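Local coordinates for putative hemin storage protein (Bordetella bronchiseptica, PDB 6AU1), which cleaves deacetylated poly-beta-1,6-N-acetylglucosamine, a biofilm polysaccharide, through the glycoside hydrolase domain that makes up this chain, at residues I316-R319 with Q320-L324. Residues are numbered along the deposited sequence; the frame is centred on the assembly and turned at random.
Sequences ILRR and QMVQL
One turn of the amphipathic helix 314-326 brings L317 against M321 and R318 against V322, each pair spaced i to i+4. Between L317 and M321 the touch is apolar: the methionine's terminal methyl CE lies 4.0 Å from the branch carbon CG of L317. In M321 a chi1 of -69° puts CG beside the backbone N, and the extended, unbranched chain carries CE outward and back toward the preceding turn, alongside L317. Both residues are buried. The helix packs on the outside of a TIM-type barrel, following strand 297-305 and its short partner 310-311 and leading to strand 332-335, and both side chains meet L301 of the first of these strands; L349 of helix 346-353 covers L317, while V352 and M353 of that helix meet M321. Q320 suits the margin of this apolar face: its aliphatic CB and CG lie over the preceding turn, CG 3.5 Å from I316 O, and its amide OE1 comes within 4.2 Å of L317 CD1, the two side chains crossing nearly at right angles.

R318 has CG anti to its backbone N (chi1 -170°), and its chain, extended to NE, touches L349 and reaches D351. The length of an arginine suits this place, since NH2 forms a salt bridge with D351 that ties this helix to helix 346-353. NH1 passes V322 CG2 at 3.8 Å. One methyl of the beta-branched V322, CG2, lies 3.4 Å from R318 O. V322 N donates to R318 O at 2.8 Å. The regular i to i+4 bonding continues on either side, from M321 N to L317 O and from Q323 N to R319 O, while the side-chain NE2 of Q323 reaches the carbonyl of E278 on helix 277-290.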
loop_
_atom_site.group_PDB
_atom_site.type_symbol
_atom_site.label_atom_id
_atom_site.label_comp_id
_atom_site.label_asym_id
_atom_site.label_seq_id
_atom_site.Cartn_x
_atom_site.Cartn_y
_atom_site.Cartn_z
ATOM N N ILE A 316 19.343 -0.798 -14.227
ATOM C CA ILE A 316 19.433 -0.105 -12.947
ATOM C C ILE A 316 18.620 -0.851 -11.884
ATOM O O ILE A 316 19.053 -1.008 -10.735
ATOM C CB ILE A 316 18.947 1.357 -13.062
ATOM C CG1 ILE A 316 19.954 2.181 -13.871
ATOM C CG2 ILE A 316 18.746 1.971 -11.682
ATOM C CD1 ILE A 316 19.462 3.579 -14.234
ATOM N N LEU A 317 17.448 -1.326 -12.285
ATOM C CA LEU A 317 16.584 -2.101 -11.405
ATOM C C LEU A 317 17.255 -3.412 -10.994
ATOM O O LEU A 317 17.233 -3.800 -9.818
ATOM C CB LEU A 317 15.253 -2.373 -12.103
ATOM C CG LEU A 317 14.172 -3.113 -11.315
ATOM C CD1 LEU A 317 13.817 -2.336 -10.069
ATOM C CD2 LEU A 317 12.934 -3.320 -12.200
ATOM N N ARG A 318 17.856 -4.091 -11.963
ATOM C CA ARG A 318 18.541 -5.344 -11.670
ATOM C C ARG A 318 19.715 -5.106 -10.725
ATOM O O ARG A 318 19.967 -5.920 -9.825
ATOM C CB ARG A 318 19.024 -6.023 -12.954
ATOM C CG ARG A 318 19.543 -7.451 -12.738
ATOM C CD ARG A 318 19.935 -8.094 -14.059
ATOM N NE ARG A 318 20.377 -9.485 -13.902
ATOM C CZ ARG A 318 21.582 -9.841 -13.465
ATOM N NH1 ARG A 318 22.470 -8.912 -13.132
ATOM N NH2 ARG A 318 21.901 -11.125 -13.355
ATOM N N ARG A 319 20.442 -4.009 -10.924
ATOM C CA ARG A 319 21.586 -3.725 -10.053
ATOM C C ARG A 319 21.116 -3.523 -8.617
ATOM O O ARG A 319 21.818 -3.907 -7.675
ATOM C CB ARG A 319 22.360 -2.490 -10.515
ATOM C CG ARG A 319 23.265 -2.704 -11.714
ATOM C CD ARG A 319 23.993 -1.412 -12.055
ATOM N NE ARG A 319 24.494 -1.398 -13.426
ATOM C CZ ARG A 319 24.634 -0.294 -14.155
ATOM N NH1 ARG A 319 24.303 0.888 -13.648
ATOM N NH2 ARG A 319 25.098 -0.373 -15.395
ATOM N N GLN A 320 19.935 -2.925 -8.447
ATOM C CA GLN A 320 19.387 -2.753 -7.104
ATOM C C GLN A 320 19.056 -4.116 -6.493
ATOM O O GLN A 320 19.340 -4.366 -5.316
ATOM C CB GLN A 320 18.145 -1.849 -7.115
ATOM C CG GLN A 320 18.484 -0.396 -7.378
ATOM C CD GLN A 320 17.262 0.497 -7.304
ATOM O OE1 GLN A 320 16.149 0.063 -7.599
ATOM N NE2 GLN A 320 17.463 1.741 -6.894
ATOM N N MET A 321 18.492 -5.010 -7.298
ATOM C CA MET A 321 18.176 -6.347 -6.807
ATOM C C MET A 321 19.443 -7.120 -6.448
ATOM O O MET A 321 19.483 -7.789 -5.417
ATOM C CB MET A 321 17.347 -7.115 -7.836
ATOM C CG MET A 321 15.939 -6.537 -7.994
ATOM S SD MET A 321 15.038 -7.353 -9.312
ATOM C CE MET A 321 13.492 -6.443 -9.251
ATOM N N VAL A 322 20.485 -7.011 -7.271
ATOM C CA VAL A 322 21.735 -7.699 -6.964
ATOM C C VAL A 322 22.333 -7.119 -5.682
ATOM O O VAL A 322 22.865 -7.857 -4.845
ATOM C CB VAL A 322 22.749 -7.605 -8.139
ATOM C CG1 VAL A 322 24.156 -8.100 -7.722
ATOM C CG2 VAL A 322 22.229 -8.402 -9.337
ATOM N N GLN A 323 22.214 -5.803 -5.509
ATOM C CA GLN A 323 22.755 -5.170 -4.311
ATOM C C GLN A 323 22.039 -5.700 -3.070
ATOM O O GLN A 323 22.690 -6.020 -2.064
ATOM C CB GLN A 323 22.637 -3.638 -4.379
ATOM C CG GLN A 323 23.150 -2.943 -3.116
ATOM C CD GLN A 323 22.819 -1.452 -3.066
ATOM O OE1 GLN A 323 21.906 -0.981 -3.743
ATOM N NE2 GLN A 323 23.577 -0.706 -2.265
ATOM N N LEU A 324 20.709 -5.768 -3.140
ATOM C CA LEU A 324 19.902 -6.338 -2.055
ATOM C C LEU A 324 20.348 -7.762 -1.734
ATOM O O LEU A 324 20.584 -8.097 -0.571
ATOM C CB LEU A 324 18.411 -6.330 -2.408
ATOM C CG LEU A 324 17.715 -4.971 -2.512
ATOM C CD1 LEU A 324 16.276 -5.137 -3.011
ATOM C CD2 LEU A 324 17.759 -4.213 -1.181
#